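Local structure of hydrolase, haloacid dehalogenase-like family (Streptococcus pneumoniae, 2FI1) at residues A[44-47]-A[48-51]; A[111-114]-A[115-119]; A[118-121]-A[122-125]. The protein probably acts as a hydrolase of the haloacid dehalogenase-like family and carries a calcium ion in its metal site. All coordinates share one frame; numbering follows the deposited sequence.

Interaction 1. Residues A[44-47]-A[48-51]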
# COMPACT_ATOMS: atom_id res chain seq x y z
N VAL A 44 15.47 -3.68 -10.18
CA VAL A 44 14.48 -4.71 -9.91
C VAL A 44 13.21 -4.09 -9.31
O VAL A 44 12.09 -4.44 -9.71
CB VAL A 44 15.06 -5.81 -9.00
CG1 VAL A 44 13.99 -6.75 -8.48
CG2 VAL A 44 16.12 -6.60 -9.76
N TYR A 45 13.38 -3.16 -8.38
CA TYR A 45 12.26 -2.49 -7.73
C TYR A 45 11.41 -1.77 -8.77
O TYR A 45 10.18 -1.89 -8.80
CB TYR A 45 12.84 -1.53 -6.69
CG TYR A 45 11.88 -0.89 -5.72
CD1 TYR A 45 11.78 -1.34 -4.41
CD2 TYR A 45 11.10 0.19 -6.08
CE1 TYR A 45 10.93 -0.74 -3.51
CE2 TYR A 45 10.24 0.79 -5.19
CZ TYR A 45 10.16 0.32 -3.90
OH TYR A 45 9.30 0.95 -3.03
N GLN A 46 12.05 -1.00 -9.65
CA GLN A 46 11.33 -0.27 -10.67
C GLN A 46 10.63 -1.22 -11.63
O GLN A 46 9.48 -0.97 -12.03
CB GLN A 46 12.27 0.69 -11.41
CG GLN A 46 11.63 1.46 -12.57
CD GLN A 46 10.47 2.32 -12.15
OE1 GLN A 46 10.40 2.79 -11.00
NE2 GLN A 46 9.53 2.53 -13.08
N ALA A 47 11.30 -2.30 -12.01
CA ALA A 47 10.69 -3.27 -12.92
C ALA A 47 9.45 -3.90 -12.31
O ALA A 47 8.43 -4.06 -13.00
CB ALA A 47 11.68 -4.33 -13.31
N LEU A 48 9.52 -4.30 -11.04
CA LEU A 48 8.36 -4.86 -10.35
C LEU A 48 7.22 -3.86 -10.26
O LEU A 48 6.04 -4.24 -10.33
CB LEU A 48 8.76 -5.39 -8.97
CG LEU A 48 9.60 -6.66 -9.02
CD1 LEU A 48 10.20 -6.92 -7.67
CD2 LEU A 48 8.76 -7.86 -9.48
N LYS A 49 7.54 -2.58 -10.12
CA LYS A 49 6.51 -1.53 -10.08
C LYS A 49 5.76 -1.42 -11.40
O LYS A 49 4.59 -1.01 -11.41
CB LYS A 49 7.12 -0.17 -9.73
CG LYS A 49 7.45 0.00 -8.28
CD LYS A 49 7.87 1.44 -7.95
CE LYS A 49 6.70 2.37 -7.74
NZ LYS A 49 7.14 3.77 -7.46
N VAL A 50 6.42 -1.76 -12.50
CA VAL A 50 5.75 -1.90 -13.79
C VAL A 50 4.82 -3.12 -13.70
O VAL A 50 3.59 -2.97 -13.69
CB VAL A 50 6.74 -2.02 -14.97
CG1 VAL A 50 6.01 -2.29 -16.28
CG2 VAL A 50 7.61 -0.76 -15.08
N SER A 51 5.40 -4.31 -13.63
CA SER A 51 4.63 -5.55 -13.44
C SER A 51 5.57 -6.70 -13.20
O SER A 51 6.76 -6.64 -13.56
CB SER A 51 3.77 -5.86 -14.66
OG SER A 51 4.54 -6.37 -15.73
O HOH W 1 7.95 3.33 -4.37
O HOH W 2 8.33 4.47 -10.20
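Ala47 O takes two backbone N-H groups at the C-terminal end of helix 41-50: Ser51 N donates to Ala47 O at 3.1 Å, and Val50 N adds a weak, bent bond to the same oxygen. One turn back, Leu48 N reaches Val44 O at 2.9 Å with a nearly straight N-H (168°).

On the solvent side Lys49 passes close to both Tyr45 and Gln46. Its CD rests 3.7 Å from Tyr45 CE2, meeting the ring obliquely. Tyr45 can come this near because its CG stands anti to the backbone N (chi1 -170°), beside its own carbonyl carbon, which swings the ring toward the following turn. The lysine chain bends at chi3 (83°). One water, 3.2 Å from Lys49 NZ, also donates to Tyr45 OH; another, 3.1 Å from Lys49 NZ, donates to Gln46 OE1. The three polar ends are thus linked through water, and Tyr45 OH is further tied to Asp19 OD1.

On the buried side Val44 CG1 and Leu48 CD1 touch at 3.9 Å, the side chains running alongside each other. The helix belongs to the helical insert between strands 8-11 and 100-104, consistent with the cap domain of HAD-family hydrolases; the Lys49 side chain is about 9 Å from the bound calcium ion. Val44 and Tyr45 pack on helix 20-34 through Phe28, Tyr21 and Thr25, while Ala47 and Leu48 face helix 52-59, whose start is capped by Ser51 OG on Phe54 N.

Interaction 2. Residues A[111-114]-A[115-119]; sequences VLEI and LEKTS
A Schellman motif closes helix 110-117, the helix of the beta-alpha-beta unit that runs from strand 100-104 to strand 124-128. In its last turn Thr118 doubles its hold on Ile114 O: the backbone N of Thr118 donates to it at 3.0 Å, and the hydroxyl OG1 donates to the same Ile114 O at 2.8 Å. The two donors approach from opposite faces of the carbonyl plane. A chi1 of 59° puts OG1 between the threonine's own N and carbonyl carbon, facing Ile114 O. Ser119 then leaves the helix with positive phi (56°), and Ser119 N bonds back to Glu116 O at 3.0 Å; Ile120 N probably completes the motif on Leu115 O.

Glu113 and Lys117 run alongside each other on the exposed flank. Lys117 bends at chi3 and chi4, folding its chain back over the Glu113 carbonyl and bringing NZ to 3.9 Å from Glu113 CB. Lys117 NZ is 4.1 Å from Glu113 OE1, too far for a salt bridge, although the opposite charges may still attract. A water accepts from Lys117 NZ and donates weakly to Glu113 O. Another water joins Leu112 O, at 2.7 Å, to the carboxylate oxygen OE2 of Glu116.

On the inner flank, Val111 CG1 and Leu115 CD1 lie side by side at 4.2 Å. Both residues pack on Leu103 of strand 100-104 and Val127 of strand 124-128, so this flank of the helix lies against both strands of the parallel sheet.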
# COMPACT_ATOMS: atom_id res chain seq x y z
N VAL A 111 -4.86 -8.77 4.46
CA VAL A 111 -4.61 -7.38 4.83
C VAL A 111 -4.50 -7.26 6.34
O VAL A 111 -3.64 -6.57 6.86
CB VAL A 111 -5.74 -6.44 4.30
CG1 VAL A 111 -5.68 -5.05 4.96
CG2 VAL A 111 -5.64 -6.32 2.79
N LEU A 112 -5.39 -7.95 7.04
CA LEU A 112 -5.47 -7.78 8.47
C LEU A 112 -4.21 -8.31 9.14
O LEU A 112 -3.71 -7.71 10.09
CB LEU A 112 -6.73 -8.43 9.03
CG LEU A 112 -8.04 -8.01 8.35
CD1 LEU A 112 -9.23 -8.65 9.05
CD2 LEU A 112 -8.21 -6.51 8.28
N GLU A 113 -3.68 -9.42 8.62
CA GLU A 113 -2.42 -9.98 9.12
C GLU A 113 -1.25 -9.03 8.93
O GLU A 113 -0.39 -8.91 9.79
CB GLU A 113 -2.08 -11.29 8.40
CG GLU A 113 -3.08 -12.42 8.60
CD GLU A 113 -2.85 -13.60 7.65
OE1 GLU A 113 -1.78 -13.67 6.99
OE2 GLU A 113 -3.76 -14.45 7.55
N ILE A 114 -1.20 -8.38 7.78
CA ILE A 114 -0.14 -7.42 7.50
C ILE A 114 -0.17 -6.26 8.50
O ILE A 114 0.87 -5.83 8.99
CB ILE A 114 -0.24 -6.87 6.06
CG1 ILE A 114 -0.04 -8.01 5.05
CG2 ILE A 114 0.77 -5.74 5.81
CD1 ILE A 114 1.33 -8.62 5.04
N LEU A 115 -1.36 -5.76 8.81
CA LEU A 115 -1.50 -4.66 9.77
C LEU A 115 -1.07 -5.07 11.18
O LEU A 115 -0.53 -4.25 11.93
CB LEU A 115 -2.95 -4.17 9.79
CG LEU A 115 -3.51 -3.67 8.46
CD1 LEU A 115 -4.95 -3.20 8.63
CD2 LEU A 115 -2.65 -2.54 7.92
N GLU A 116 -1.29 -6.32 11.54
CA GLU A 116 -0.82 -6.85 12.82
C GLU A 116 0.70 -6.99 12.84
O GLU A 116 1.37 -6.56 13.78
CB GLU A 116 -1.46 -8.21 13.11
CG GLU A 116 -2.95 -8.16 13.40
CD GLU A 116 -3.30 -7.37 14.65
OE1 GLU A 116 -2.44 -7.24 15.55
OE2 GLU A 116 -4.46 -6.90 14.73
N LYS A 117 1.26 -7.59 11.80
CA LYS A 117 2.70 -7.81 11.74
C LYS A 117 3.49 -6.51 11.75
O LYS A 117 4.61 -6.47 12.27
CB LYS A 117 3.07 -8.63 10.51
CG LYS A 117 2.70 -10.10 10.60
CD LYS A 117 3.25 -10.86 9.41
CE LYS A 117 2.15 -11.37 8.52
NZ LYS A 117 1.50 -12.54 9.17
N THR A 118 2.92 -5.45 11.17
CA THR A 118 3.58 -4.14 11.13
C THR A 118 3.15 -3.21 12.27
O THR A 118 3.57 -2.05 12.32
CB THR A 118 3.32 -3.44 9.78
OG1 THR A 118 1.92 -3.28 9.59
CG2 THR A 118 3.90 -4.24 8.63
N SER A 119 2.32 -3.73 13.17
CA SER A 119 1.90 -3.00 14.37
C SER A 119 1.23 -1.66 14.06
O SER A 119 1.42 -0.68 14.78
CB SER A 119 3.08 -2.81 15.33
OG SER A 119 3.60 -4.08 15.69
O HOH W 3 -5.43 -6.50 11.84
O HOH W 4 -0.29 -11.71 11.67

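Interaction 3. Residues A[118-121]-A[122-125]; sequences TSIA and AYFT
Ile120 is met at different atoms by two aromatic side chains, Tyr123 at CB and Phe124 at CG1 and CD1, where a short 3-10 turn leads the chain from helix 110-117 into strand 124-128, at the outer edge of the parallel sheet. Tyr123 closes the turn and Phe124 comes just after it, at the start of the strand. Tyr123 approaches with its ring edge: CD2 lies 4.1 Å from Ile120 CB, and Ile120 O sits near the plane of the tyrosine ring. Phe124 meets the isoleucine obliquely, its CE2 coming within 4.1 Å of Ile120 CD1. Ile120 can reach this ring because its CG1 falls between the backbone N and the carbonyl carbon (chi1 61°), while the extended chain (chi2 169°) carries CD1 to the Phe124 ring. Closer still, Ile120 O lies 3.2 Å from Phe124 CE2, oblique to the ring, and Ala121 O is near the ring plane at its edge. The phenylalanine ring in turn has Tyr123 CB over one face, offset toward the rim.

Two backbone bonds of the i+3 to i type hold the turn. Tyr123 N donates to Ile120 O at 3.0 Å and Phe124 N to Ala121 O at 3.2 Å. The second has a nearly straight N-H (174°), yet in both the donor stands well above the carbonyl plane, away from the lone-pair directions.

Ile120 and Tyr123 both touch Leu91 of helix 87-96, and the tyrosine hydroxyl is hydrogen-bonded to Glu92, while Phe124 packs on His101 and Leu103 of strand 100-104. At the strand entry one water bridges two carbonyls, donating to Ala121 O and, at 2.9 Å, to Phe124 O.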
# COMPACT_ATOMS: atom_id res chain seq x y z
N THR A 118 2.92 -5.45 11.17
CA THR A 118 3.58 -4.14 11.13
C THR A 118 3.15 -3.21 12.27
O THR A 118 3.57 -2.05 12.32
CB THR A 118 3.32 -3.44 9.78
OG1 THR A 118 1.92 -3.28 9.59
CG2 THR A 118 3.90 -4.24 8.63
N SER A 119 2.32 -3.73 13.17
CA SER A 119 1.90 -3.00 14.37
C SER A 119 1.23 -1.66 14.06
O SER A 119 1.42 -0.68 14.78
CB SER A 119 3.08 -2.81 15.33
OG SER A 119 3.60 -4.08 15.69
N ILE A 120 0.44 -1.61 13.00
CA ILE A 120 -0.39 -0.43 12.75
C ILE A 120 -1.90 -0.71 12.77
O ILE A 120 -2.70 0.19 12.54
CB ILE A 120 0.02 0.33 11.47
CG1 ILE A 120 -0.12 -0.56 10.23
CG2 ILE A 120 1.44 0.87 11.62
CD1 ILE A 120 0.03 0.21 8.92
N ALA A 121 -2.31 -1.93 13.10
CA ALA A 121 -3.73 -2.27 13.16
C ALA A 121 -4.49 -1.33 14.10
O ALA A 121 -5.64 -0.95 13.83
CB ALA A 121 -3.93 -3.71 13.59
N ALA A 122 -3.84 -0.95 15.20
CA ALA A 122 -4.47 -0.11 16.21
C ALA A 122 -4.90 1.25 15.70
O ALA A 122 -5.73 1.90 16.33
CB ALA A 122 -3.55 0.05 17.41
N TYR A 123 -4.36 1.69 14.57
CA TYR A 123 -4.69 3.01 14.05
C TYR A 123 -6.03 3.11 13.35
O TYR A 123 -6.58 4.20 13.23
CB TYR A 123 -3.59 3.54 13.12
CG TYR A 123 -2.41 4.02 13.91
CD1 TYR A 123 -2.50 5.19 14.65
CD2 TYR A 123 -1.24 3.27 14.01
CE1 TYR A 123 -1.44 5.63 15.42
CE2 TYR A 123 -0.17 3.71 14.79
CZ TYR A 123 -0.29 4.87 15.49
OH TYR A 123 0.77 5.28 16.27
N PHE A 124 -6.58 1.99 12.87
CA PHE A 124 -7.70 2.06 11.93
C PHE A 124 -9.04 1.90 12.59
O PHE A 124 -9.30 0.91 13.26
CB PHE A 124 -7.50 1.04 10.81
CG PHE A 124 -6.27 1.32 10.02
CD1 PHE A 124 -6.26 2.31 9.05
CD2 PHE A 124 -5.08 0.68 10.32
CE1 PHE A 124 -5.11 2.62 8.37
CE2 PHE A 124 -3.92 0.99 9.64
CZ PHE A 124 -3.94 1.97 8.65
N THR A 125 -9.89 2.89 12.39
CA THR A 125 -11.27 2.82 12.85
C THR A 125 -12.03 1.72 12.10
O THR A 125 -12.79 0.97 12.70
CB THR A 125 -11.96 4.18 12.69
OG1 THR A 125 -11.30 5.13 13.55
CG2 THR A 125 -13.43 4.11 13.04
O HOH W 5 -8.24 -0.47 15.60

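How the interactions relate
The three contacts come in chain order. Interaction 1 stands apart on helix 41-50; its centre is about 24 Å from that of interaction 2 and about 28 Å from that of interaction 3, with no atoms touching. Interactions 2 and 3 have centres about 8 Å apart and share Thr118 and Ser119, forming the helix end, turn and strand start of one beta-alpha-beta unit. Leu115 joins them: its O probably accepts from Ile120 N and Ala121 N, and its CD2 packs on Phe124. They lie along the edge strand 124-128 of the parallel sheet, in the Rossmann-like core that carries the calcium site, whereas interaction 1 lies in the helical insert, probably the cap.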